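Side-chain contacts in restriction endonuclease S subunits (Thermoanaerobacter tengcongensis, PDB 3OKG), which probably binds DNA as the specificity subunit of a type I restriction-modification methyltransferase composed of M and S polypeptides: residues L327-H332 with Y374-Q379; R196-A201 with E393-R398; P258-K263 with L269-R274. One frame throughout, in Å; residues are numbered along the deposited sequence.

Interaction 1: residues L327-H332 with Y374-Q379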
loop_
_atom_site.group_PDB
_atom_site.type_symbol
_atom_site.label_atom_id
_atom_site.label_comp_id
_atom_site.label_asym_id
_atom_site.label_seq_id
_atom_site.Cartn_x
_atom_site.Cartn_y
_atom_site.Cartn_z
ATOM N N LEU A 327 14.927 -26.997 -9.444
ATOM C CA LEU A 327 15.508 -26.234 -10.544
ATOM C C LEU A 327 15.094 -24.760 -10.491
ATOM O O LEU A 327 15.924 -23.861 -10.607
ATOM C CB LEU A 327 15.057 -26.826 -11.886
ATOM C CG LEU A 327 15.556 -26.092 -13.133
ATOM C CD1 LEU A 327 17.076 -25.956 -13.096
ATOM C CD2 LEU A 327 15.109 -26.817 -14.398
ATOM N N LEU A 328 13.797 -24.521 -10.316
ATOM C CA LEU A 328 13.275 -23.161 -10.283
ATOM C C LEU A 328 13.891 -22.320 -9.164
ATOM O O LEU A 328 14.295 -21.173 -9.386
ATOM C CB LEU A 328 11.750 -23.186 -10.123
ATOM C CG LEU A 328 11.049 -21.885 -10.510
ATOM C CD1 LEU A 328 11.406 -21.538 -11.935
ATOM C CD2 LEU A 328 9.517 -22.008 -10.363
ATOM N N TYR A 329 13.926 -22.856 -7.951
ATOM C CA TYR A 329 14.561 -22.128 -6.853
ATOM C C TYR A 329 16.022 -21.819 -7.147
ATOM O O TYR A 329 16.523 -20.743 -6.821
ATOM C CB TYR A 329 14.482 -22.916 -5.558
ATOM C CG TYR A 329 13.221 -22.634 -4.781
ATOM C CD1 TYR A 329 12.294 -23.641 -4.547
ATOM C CD2 TYR A 329 12.953 -21.352 -4.300
ATOM C CE1 TYR A 329 11.124 -23.392 -3.836
ATOM C CE2 TYR A 329 11.779 -21.086 -3.595
ATOM C CZ TYR A 329 10.875 -22.107 -3.379
ATOM O OH TYR A 329 9.723 -21.856 -2.683
ATOM N N TYR A 330 16.714 -22.779 -7.755
ATOM C CA TYR A 330 18.148 -22.599 -8.031
ATOM C C TYR A 330 18.354 -21.480 -9.040
ATOM O O TYR A 330 19.170 -20.591 -8.825
ATOM C CB TYR A 330 18.741 -23.893 -8.575
ATOM C CG TYR A 330 20.258 -23.885 -8.656
ATOM C CD1 TYR A 330 21.027 -23.654 -7.533
ATOM C CD2 TYR A 330 20.910 -24.133 -9.867
ATOM C CE1 TYR A 330 22.419 -23.656 -7.602
ATOM C CE2 TYR A 330 22.291 -24.136 -9.945
ATOM C CZ TYR A 330 23.036 -23.907 -8.823
ATOM O OH TYR A 330 24.408 -23.911 -8.879
ATOM N N LEU A 331 17.586 -21.511 -10.125
ATOM C CA LEU A 331 17.681 -20.490 -11.164
ATOM C C LEU A 331 17.349 -19.100 -10.635
ATOM O O LEU A 331 17.964 -18.113 -11.037
ATOM C CB LEU A 331 16.757 -20.813 -12.342
ATOM C CG LEU A 331 17.073 -22.060 -13.172
ATOM C CD1 LEU A 331 15.953 -22.289 -14.179
ATOM C CD2 LEU A 331 18.434 -21.988 -13.875
ATOM N N HIS A 332 16.385 -19.030 -9.730
ATOM C CA HIS A 332 16.008 -17.760 -9.120
ATOM C C HIS A 332 17.158 -17.251 -8.268
ATOM O O HIS A 332 17.574 -16.109 -8.424
ATOM C CB HIS A 332 14.722 -17.896 -8.296
ATOM C CG HIS A 332 14.116 -16.584 -7.898
ATOM N ND1 HIS A 332 13.978 -16.193 -6.582
ATOM C CD2 HIS A 332 13.623 -15.565 -8.645
ATOM C CE1 HIS A 332 13.419 -14.996 -6.535
ATOM N NE2 HIS A 332 13.193 -14.593 -7.774
ATOM N N TYR A 374 10.015 -26.729 2.558
ATOM C CA TYR A 374 10.475 -25.712 3.496
ATOM C C TYR A 374 10.587 -24.326 2.858
ATOM O O TYR A 374 10.101 -23.348 3.412
ATOM C CB TYR A 374 11.799 -26.121 4.136
ATOM C CG TYR A 374 12.457 -25.012 4.910
ATOM C CD1 TYR A 374 11.926 -24.579 6.130
ATOM C CD2 TYR A 374 13.608 -24.402 4.439
ATOM C CE1 TYR A 374 12.523 -23.553 6.857
ATOM C CE2 TYR A 374 14.227 -23.374 5.167
ATOM C CZ TYR A 374 13.678 -22.958 6.373
ATOM O OH TYR A 374 14.273 -21.943 7.095
ATOM N N LEU A 375 11.245 -24.239 1.703
ATOM C CA LEU A 375 11.381 -22.974 0.978
ATOM C C LEU A 375 10.027 -22.402 0.558
ATOM O O LEU A 375 9.843 -21.192 0.546
ATOM C CB LEU A 375 12.244 -23.168 -0.290
ATOM C CG LEU A 375 13.726 -23.524 -0.061
ATOM C CD1 LEU A 375 14.414 -23.703 -1.443
ATOM C CD2 LEU A 375 14.435 -22.466 0.768
ATOM N N ASP A 376 9.112 -23.275 0.152
ATOM C CA ASP A 376 7.788 -22.835 -0.261
ATOM C C ASP A 376 7.098 -22.102 0.885
ATOM O O ASP A 376 6.422 -21.098 0.657
ATOM C CB ASP A 376 6.922 -24.025 -0.673
ATOM C CG ASP A 376 7.220 -24.507 -2.080
ATOM O OD1 ASP A 376 7.960 -23.819 -2.822
ATOM O OD2 ASP A 376 6.694 -25.579 -2.433
ATOM N N GLN A 377 7.250 -22.622 2.104
ATOM C CA GLN A 377 6.623 -21.972 3.268
ATOM C C GLN A 377 7.151 -20.536 3.433
ATOM O O GLN A 377 6.391 -19.596 3.581
ATOM C CB GLN A 377 6.850 -22.815 4.532
ATOM C CG GLN A 377 6.484 -22.137 5.836
ATOM C CD GLN A 377 5.155 -22.621 6.416
ATOM O OE1 GLN A 377 4.286 -23.135 5.698
ATOM N NE2 GLN A 377 4.995 -22.458 7.729
ATOM N N ILE A 378 8.469 -20.365 3.389
ATOM C CA ILE A 378 9.067 -19.040 3.501
ATOM C C ILE A 378 8.671 -18.127 2.339
ATOM O O ILE A 378 8.351 -16.942 2.523
ATOM C CB ILE A 378 10.605 -19.127 3.522
ATOM C CG1 ILE A 378 11.086 -20.079 4.620
ATOM C CG2 ILE A 378 11.202 -17.747 3.670
ATOM C CD1 ILE A 378 12.620 -20.351 4.554
ATOM N N GLN A 379 8.714 -18.664 1.129
ATOM C CA GLN A 379 8.380 -17.865 -0.052
ATOM C C GLN A 379 6.950 -17.344 0.046
ATOM O O GLN A 379 6.669 -16.199 -0.306
ATOM C CB GLN A 379 8.577 -18.693 -1.329
ATOM C CG GLN A 379 7.970 -18.118 -2.598
ATOM C CD GLN A 379 7.965 -19.152 -3.735
ATOM O OE1 GLN A 379 7.043 -19.966 -3.859
ATOM N NE2 GLN A 379 9.007 -19.129 -4.551
#

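Interaction 2: residues R196-A201 with E393-R398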
loop_
_atom_site.group_PDB
_atom_site.type_symbol
_atom_site.label_atom_id
_atom_site.label_comp_id
_atom_site.label_asym_id
_atom_site.label_seq_id
_atom_site.Cartn_x
_atom_site.Cartn_y
_atom_site.Cartn_z
ATOM N N ARG A 196 4.588 -1.245 12.002
ATOM C CA ARG A 196 6.022 -1.326 12.294
ATOM C C ARG A 196 6.460 -2.765 12.445
ATOM O O ARG A 196 7.502 -3.176 11.932
ATOM C CB ARG A 196 6.367 -0.594 13.591
ATOM C CG ARG A 196 6.518 0.895 13.446
ATOM C CD ARG A 196 6.374 1.625 14.802
ATOM N NE ARG A 196 5.922 2.978 14.499
ATOM C CZ ARG A 196 5.204 3.753 15.300
ATOM N NH1 ARG A 196 4.833 3.326 16.501
ATOM N NH2 ARG A 196 4.845 4.957 14.876
ATOM N N LEU A 197 5.655 -3.533 13.163
ATOM C CA LEU A 197 5.955 -4.938 13.379
ATOM C C LEU A 197 6.043 -5.665 12.030
ATOM O O LEU A 197 6.956 -6.456 11.804
ATOM C CB LEU A 197 4.844 -5.559 14.226
ATOM C CG LEU A 197 5.160 -6.967 14.718
ATOM C CD1 LEU A 197 6.410 -6.975 15.609
ATOM C CD2 LEU A 197 3.923 -7.522 15.448
ATOM N N ARG A 198 5.067 -5.401 11.165
ATOM C CA ARG A 198 5.016 -6.015 9.847
ATOM C C ARG A 198 6.290 -5.694 9.084
ATOM O O ARG A 198 6.939 -6.585 8.536
ATOM C CB ARG A 198 3.795 -5.519 9.070
ATOM C CG ARG A 198 3.530 -6.279 7.780
ATOM C CD ARG A 198 2.047 -6.559 7.599
ATOM N NE ARG A 198 1.220 -5.442 8.050
ATOM C CZ ARG A 198 0.054 -5.579 8.670
ATOM N NH1 ARG A 198 -0.430 -6.789 8.918
ATOM N NH2 ARG A 198 -0.630 -4.508 9.045
ATOM N N ALA A 199 6.661 -4.419 9.083
ATOM C CA ALA A 199 7.891 -3.979 8.440
ATOM C C ALA A 199 9.096 -4.773 8.943
ATOM O O ALA A 199 9.962 -5.158 8.157
ATOM C CB ALA A 199 8.105 -2.489 8.666
ATOM N N GLU A 200 9.149 -5.014 10.249
ATOM C CA GLU A 200 10.254 -5.754 10.829
ATOM C C GLU A 200 10.206 -7.197 10.343
ATOM O O GLU A 200 11.254 -7.769 10.013
ATOM C CB GLU A 200 10.228 -5.696 12.359
ATOM C CG GLU A 200 10.596 -4.340 12.913
ATOM C CD GLU A 200 10.302 -4.214 14.397
ATOM O OE1 GLU A 200 9.852 -5.211 15.003
ATOM O OE2 GLU A 200 10.518 -3.113 14.954
ATOM N N ALA A 201 8.998 -7.774 10.291
ATOM C CA ALA A 201 8.835 -9.170 9.866
ATOM C C ALA A 201 9.244 -9.332 8.408
ATOM O O ALA A 201 9.927 -10.294 8.032
ATOM C CB ALA A 201 7.388 -9.635 10.061
ATOM N N GLU A 393 -1.052 6.224 3.624
ATOM C CA GLU A 393 -2.162 7.161 3.710
ATOM C C GLU A 393 -3.533 6.457 3.721
ATOM O O GLU A 393 -4.401 6.787 4.548
ATOM C CB GLU A 393 -2.092 8.213 2.603
ATOM C CG GLU A 393 -3.233 9.235 2.724
ATOM C CD GLU A 393 -3.367 10.128 1.498
ATOM O OE1 GLU A 393 -2.743 9.820 0.455
ATOM O OE2 GLU A 393 -4.106 11.133 1.581
ATOM N N ALA A 394 -3.728 5.492 2.818
ATOM C CA ALA A 394 -4.998 4.752 2.764
ATOM C C ALA A 394 -5.254 3.894 4.000
ATOM O O ALA A 394 -6.337 3.927 4.593
ATOM C CB ALA A 394 -5.057 3.898 1.512
ATOM N N GLU A 395 -4.270 3.114 4.411
ATOM C CA GLU A 395 -4.511 2.273 5.571
ATOM C C GLU A 395 -4.882 3.151 6.770
ATOM O O GLU A 395 -5.846 2.876 7.482
ATOM C CB GLU A 395 -3.311 1.376 5.907
ATOM C CG GLU A 395 -3.735 0.013 6.439
ATOM C CD GLU A 395 -2.739 -0.632 7.405
ATOM O OE1 GLU A 395 -3.043 -1.756 7.851
ATOM O OE2 GLU A 395 -1.678 -0.039 7.736
ATOM N N LEU A 396 -4.125 4.210 7.004
ATOM C CA LEU A 396 -4.395 4.984 8.174
ATOM C C LEU A 396 -5.783 5.651 8.072
ATOM O O LEU A 396 -6.527 5.608 9.022
ATOM C CB LEU A 396 -3.274 5.993 8.467
ATOM C CG LEU A 396 -1.845 5.427 8.640
ATOM C CD1 LEU A 396 -0.932 6.507 9.218
ATOM C CD2 LEU A 396 -1.834 4.186 9.541
ATOM N N LYS A 397 -6.131 6.251 6.933
ATOM C CA LYS A 397 -7.376 7.008 6.884
ATOM C C LYS A 397 -8.610 6.101 6.996
ATOM O O LYS A 397 -9.579 6.427 7.673
ATOM C CB LYS A 397 -7.423 7.879 5.626
ATOM C CG LYS A 397 -6.691 9.220 5.780
ATOM C CD LYS A 397 -6.688 9.954 4.425
ATOM C CE LYS A 397 -6.210 11.386 4.551
ATOM N NZ LYS A 397 -6.315 12.090 3.251
ATOM N N ARG A 398 -8.581 4.959 6.325
ATOM C CA ARG A 398 -9.747 4.071 6.335
ATOM C C ARG A 398 -9.880 3.236 7.622
ATOM O O ARG A 398 -10.994 2.915 8.068
ATOM C CB ARG A 398 -9.733 3.169 5.102
ATOM C CG ARG A 398 -9.812 3.970 3.776
ATOM C CD ARG A 398 -10.955 5.015 3.742
ATOM N NE ARG A 398 -12.240 4.437 4.128
ATOM C CZ ARG A 398 -13.320 5.150 4.445
ATOM N NH1 ARG A 398 -13.288 6.475 4.376
ATOM N NH2 ARG A 398 -14.441 4.531 4.801
#

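Interaction 3: residues P258-K263 with L269-R274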
loop_
_atom_site.group_PDB
_atom_site.type_symbol
_atom_site.label_atom_id
_atom_site.label_comp_id
_atom_site.label_asym_id
_atom_site.label_seq_id
_atom_site.Cartn_x
_atom_site.Cartn_y
_atom_site.Cartn_z
ATOM N N PRO A 258 0.266 -21.717 -28.585
ATOM C CA PRO A 258 0.631 -20.353 -28.179
ATOM C C PRO A 258 2.118 -20.148 -28.383
ATOM O O PRO A 258 2.894 -21.098 -28.248
ATOM C CB PRO A 258 0.265 -20.312 -26.690
ATOM C CG PRO A 258 -0.793 -21.377 -26.536
ATOM C CD PRO A 258 -0.440 -22.456 -27.524
ATOM N N PHE A 259 2.519 -18.926 -28.707
ATOM C CA PHE A 259 3.917 -18.661 -29.006
ATOM C C PHE A 259 4.420 -17.556 -28.107
ATOM O O PHE A 259 3.784 -16.502 -27.984
ATOM C CB PHE A 259 4.110 -18.274 -30.482
ATOM C CG PHE A 259 5.489 -17.744 -30.797
ATOM C CD1 PHE A 259 6.529 -18.609 -31.089
ATOM C CD2 PHE A 259 5.737 -16.380 -30.803
ATOM C CE1 PHE A 259 7.800 -18.116 -31.380
ATOM C CE2 PHE A 259 6.994 -15.876 -31.085
ATOM C CZ PHE A 259 8.034 -16.750 -31.378
ATOM N N PHE A 260 5.560 -17.800 -27.471
ATOM C CA PHE A 260 6.151 -16.795 -26.603
ATOM C C PHE A 260 7.551 -16.436 -27.078
ATOM O O PHE A 260 8.467 -17.273 -27.085
ATOM C CB PHE A 260 6.155 -17.275 -25.140
ATOM C CG PHE A 260 4.824 -17.802 -24.671
ATOM C CD1 PHE A 260 3.734 -16.951 -24.534
ATOM C CD2 PHE A 260 4.658 -19.146 -24.368
ATOM C CE1 PHE A 260 2.513 -17.434 -24.108
ATOM C CE2 PHE A 260 3.431 -19.643 -23.934
ATOM C CZ PHE A 260 2.356 -18.782 -23.804
ATOM N N GLN A 261 7.698 -15.183 -27.484
ATOM C CA GLN A 261 8.919 -14.709 -28.103
ATOM C C GLN A 261 10.034 -14.606 -27.089
ATOM O O GLN A 261 11.167 -15.013 -27.353
ATOM C CB GLN A 261 8.694 -13.336 -28.747
ATOM C CG GLN A 261 9.974 -12.572 -29.026
ATOM C CD GLN A 261 10.804 -13.231 -30.106
ATOM O OE1 GLN A 261 10.281 -13.982 -30.930
ATOM N NE2 GLN A 261 12.107 -12.961 -30.105
ATOM N N GLY A 262 9.716 -14.050 -25.927
ATOM C CA GLY A 262 10.742 -13.695 -24.974
ATOM C C GLY A 262 10.222 -13.326 -23.601
ATOM O O GLY A 262 9.076 -13.637 -23.252
ATOM N N LYS A 263 11.088 -12.690 -22.818
ATOM C CA LYS A 263 10.769 -12.342 -21.434
ATOM C C LYS A 263 9.472 -11.527 -21.347
ATOM O O LYS A 263 8.648 -11.735 -20.442
ATOM C CB LYS A 263 11.938 -11.588 -20.797
ATOM C CG LYS A 263 11.608 -10.962 -19.449
ATOM C CD LYS A 263 12.868 -10.559 -18.700
ATOM C CE LYS A 263 12.552 -9.598 -17.555
ATOM N NZ LYS A 263 11.511 -10.132 -16.630
ATOM N N LEU A 269 3.889 -16.220 -12.894
ATOM C CA LEU A 269 4.476 -17.556 -12.823
ATOM C C LEU A 269 4.434 -18.247 -14.181
ATOM O O LEU A 269 5.370 -18.952 -14.546
ATOM C CB LEU A 269 3.740 -18.442 -11.817
ATOM C CG LEU A 269 3.593 -17.996 -10.365
ATOM C CD1 LEU A 269 2.819 -19.060 -9.603
ATOM C CD2 LEU A 269 4.947 -17.730 -9.723
ATOM N N HIS A 270 3.334 -18.060 -14.908
ATOM C CA HIS A 270 3.131 -18.702 -16.206
ATOM C C HIS A 270 2.839 -17.643 -17.268
ATOM O O HIS A 270 2.301 -16.579 -16.963
ATOM C CB HIS A 270 1.942 -19.659 -16.150
ATOM C CG HIS A 270 1.880 -20.473 -14.898
ATOM N ND1 HIS A 270 2.279 -21.791 -14.848
ATOM C CD2 HIS A 270 1.470 -20.156 -13.647
ATOM C CE1 HIS A 270 2.116 -22.253 -13.620
ATOM N NE2 HIS A 270 1.630 -21.279 -12.870
ATOM N N PRO A 271 3.189 -17.924 -18.526
ATOM C CA PRO A 271 2.876 -16.931 -19.554
ATOM C C PRO A 271 1.443 -17.153 -19.969
ATOM O O PRO A 271 0.968 -18.292 -20.010
ATOM C CB PRO A 271 3.806 -17.318 -20.718
ATOM C CG PRO A 271 4.630 -18.480 -20.214
ATOM C CD PRO A 271 3.851 -19.098 -19.105
ATOM N N THR A 272 0.742 -16.072 -20.268
ATOM C CA THR A 272 -0.595 -16.223 -20.790
ATOM C C THR A 272 -0.581 -16.040 -22.305
ATOM O O THR A 272 0.049 -15.110 -22.844
ATOM C CB THR A 272 -1.596 -15.305 -20.095
ATOM O OG1 THR A 272 -2.856 -15.388 -20.773
ATOM C CG2 THR A 272 -1.080 -13.876 -20.086
ATOM N N PRO A 273 -1.233 -16.976 -22.991
ATOM C CA PRO A 273 -1.315 -17.080 -24.452
ATOM C C PRO A 273 -1.942 -15.825 -25.059
ATOM O O PRO A 273 -3.008 -15.396 -24.624
ATOM C CB PRO A 273 -2.233 -18.289 -24.668
ATOM C CG PRO A 273 -2.176 -19.056 -23.402
ATOM C CD PRO A 273 -1.977 -18.049 -22.312
ATOM N N ARG A 274 -1.266 -15.244 -26.042
ATOM C CA ARG A 274 -1.736 -14.036 -26.705
ATOM C C ARG A 274 -1.810 -14.271 -28.203
ATOM O O ARG A 274 -2.757 -13.847 -28.863
ATOM C CB ARG A 274 -0.775 -12.883 -26.429
ATOM C CG ARG A 274 -0.627 -12.530 -24.960
ATOM C CD ARG A 274 -1.176 -11.155 -24.686
ATOM N NE ARG A 274 -0.729 -10.630 -23.399
ATOM C CZ ARG A 274 -1.275 -10.959 -22.233
ATOM N NH1 ARG A 274 -2.283 -11.819 -22.199
ATOM N NH2 ARG A 274 -0.815 -10.434 -21.102
HETATM O O HOH W 1 1.615 -15.185 -26.819
#

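Interaction 1: residues L327-H332 with Y374-Q379
Y329 of helix 324-333 carries this contact alone, reaching three side chains of helix 365-388, L375, D376 and Q379. The axes of the two short segments stay 12.1 Å apart at an angle of 56°, so the gap is spanned mainly by the length of the tyrosine. L375 comes first and covers one face of the ring: its CD1 stands 3.8 Å from the ring centroid of Y329 in a CH-pi contact, while its CB presses on the phenol end, 3.5 Å from Y329 CZ. The leucine and the tyrosine lie antiparallel, each reaching past the other. D376, next in sequence, takes the hydroxyl. Y329 OH donates to D376 OD1 at 2.6 Å, and that oxygen accepts through its anti lone pair. The carboxylate is brought beside the hydroxyl because D376 CG stands anti to its carbonyl carbon (chi1 -80°); OD1 lies in the ring plane, although the carboxylate is itself turned 40° from the ring. One turn on, the amide of Q379 comes up obliquely to the phenol end, with NE2 3.5 Å from Y329 CE2 and no hydrogen bond to the hydroxyl. Q379 and I378 also touch M209 of helix 174-216, and L328 and L331 pack on strands 289-292 and 300-302. The arrangement is consistent with the HsdS fold, in which a target recognition domain rests on the long helices of the conserved regions.

Interaction 2: residues R196-A201 with E393-R398
R198 on helix 174-216 and E395 on helix 392-407 face each other from backbones that stay well separated, their CA atoms 13.3 Å apart, so long side chains alone bridge the gap. R198 sets out with CG anti to its backbone N (chi1 -170°), then bends twice along the chain, whereas E395 runs extended beyond CG. They meet at one pair of atoms: R198 NH2 lies 3.8 Å from E395 OE1, a long salt bridge without a hydrogen bond. The guanidinium and carboxylate planes are 63° apart, and OE1 approaches obliquely rather than in the two-pronged, coplanar way. The second oxygen, OE2, has a stronger partner in R195, whose NE forms a salt bridge with it. The arginine also lies against L385 and A388 at the end of helix 365-388 and against Q389 beyond it. On helix 392-407 itself, K397 NZ forms a salt bridge with E393 OE2 at 2.9 Å and also reaches S61 and the backbone of L99. With R195 as its closer mate, E395 is a carboxylate shared between two arginines of one helix, and the link to R198 is probably a mild electrostatic attraction at the surface rather than a fixed bond.

Interaction 3: residues P258-K263 with L269-R274
The ring of F260 receives P271 over one face: CB of the proline sits above the ring centre, 3.7 Å from the centroid of F260 and 13° off the ring normal, a CH-pi contact in which the proline stands roughly perpendicular to the phenylalanine side chain. The ring edge meets backbone instead. T272 O lies near the plane, 3.6 Å from F260 CE1, and P273 brings its N into the plane and its CA close to the same corner. F260 CG stands anti to the carbonyl carbon (chi1 -49°), which directs the ring towards the 269-274 segment. Replacing F260 by an alanine would probably leave P271 without the surface its CB rests on and open a gap beside the T272-P273 backbone. The setting is a mixed sheet of the second target recognition domain: strand 257-260 runs between strand 307-309 and the antiparallel strand 276-277, and the 269-274 segment belongs to the long connection that leads back to the latter. P258, P271 and P273 have no backbone N-H to give, and no direct hydrogen bond joins the two segments, although P258 pairs with C308 on its other side; apolar contacts and one water do the joining. P258 and P273 run alongside each other in the same direction, with P258 CB 3.8 Å from P273 CB. P258 also rests on W276, and P271 on L290. The side chain of F259 points away and meets the ring of Y250, but its carbonyl serves the contact: a water donates to F259 O at 2.8 Å and accepts from R274 N at 3.0 Å. F259 also makes a backbone hydrogen bond with I275, next to strand 276-277.

Interactions 1 and 3 both belong to the second DNA specificity domain and lie on the same side of the chain's centre. Their centres are 22 Å apart and their nearest atoms about 6 Å, so they are neighbours without touching: interaction 3 packs the connection after strand 257-260 against that inner strand of the sheet, while interaction 1 probably helps seat the domain on the long helices. Interaction 2 lies near the centre of the molecule, its centre 27 Å from that of interaction 1 and 36 Å from that of interaction 3. Helices 365-388 and 392-407 follow each other and connect interactions 1 and 2, and the chain between R196-A201 and E393-R398 contains both other contacts.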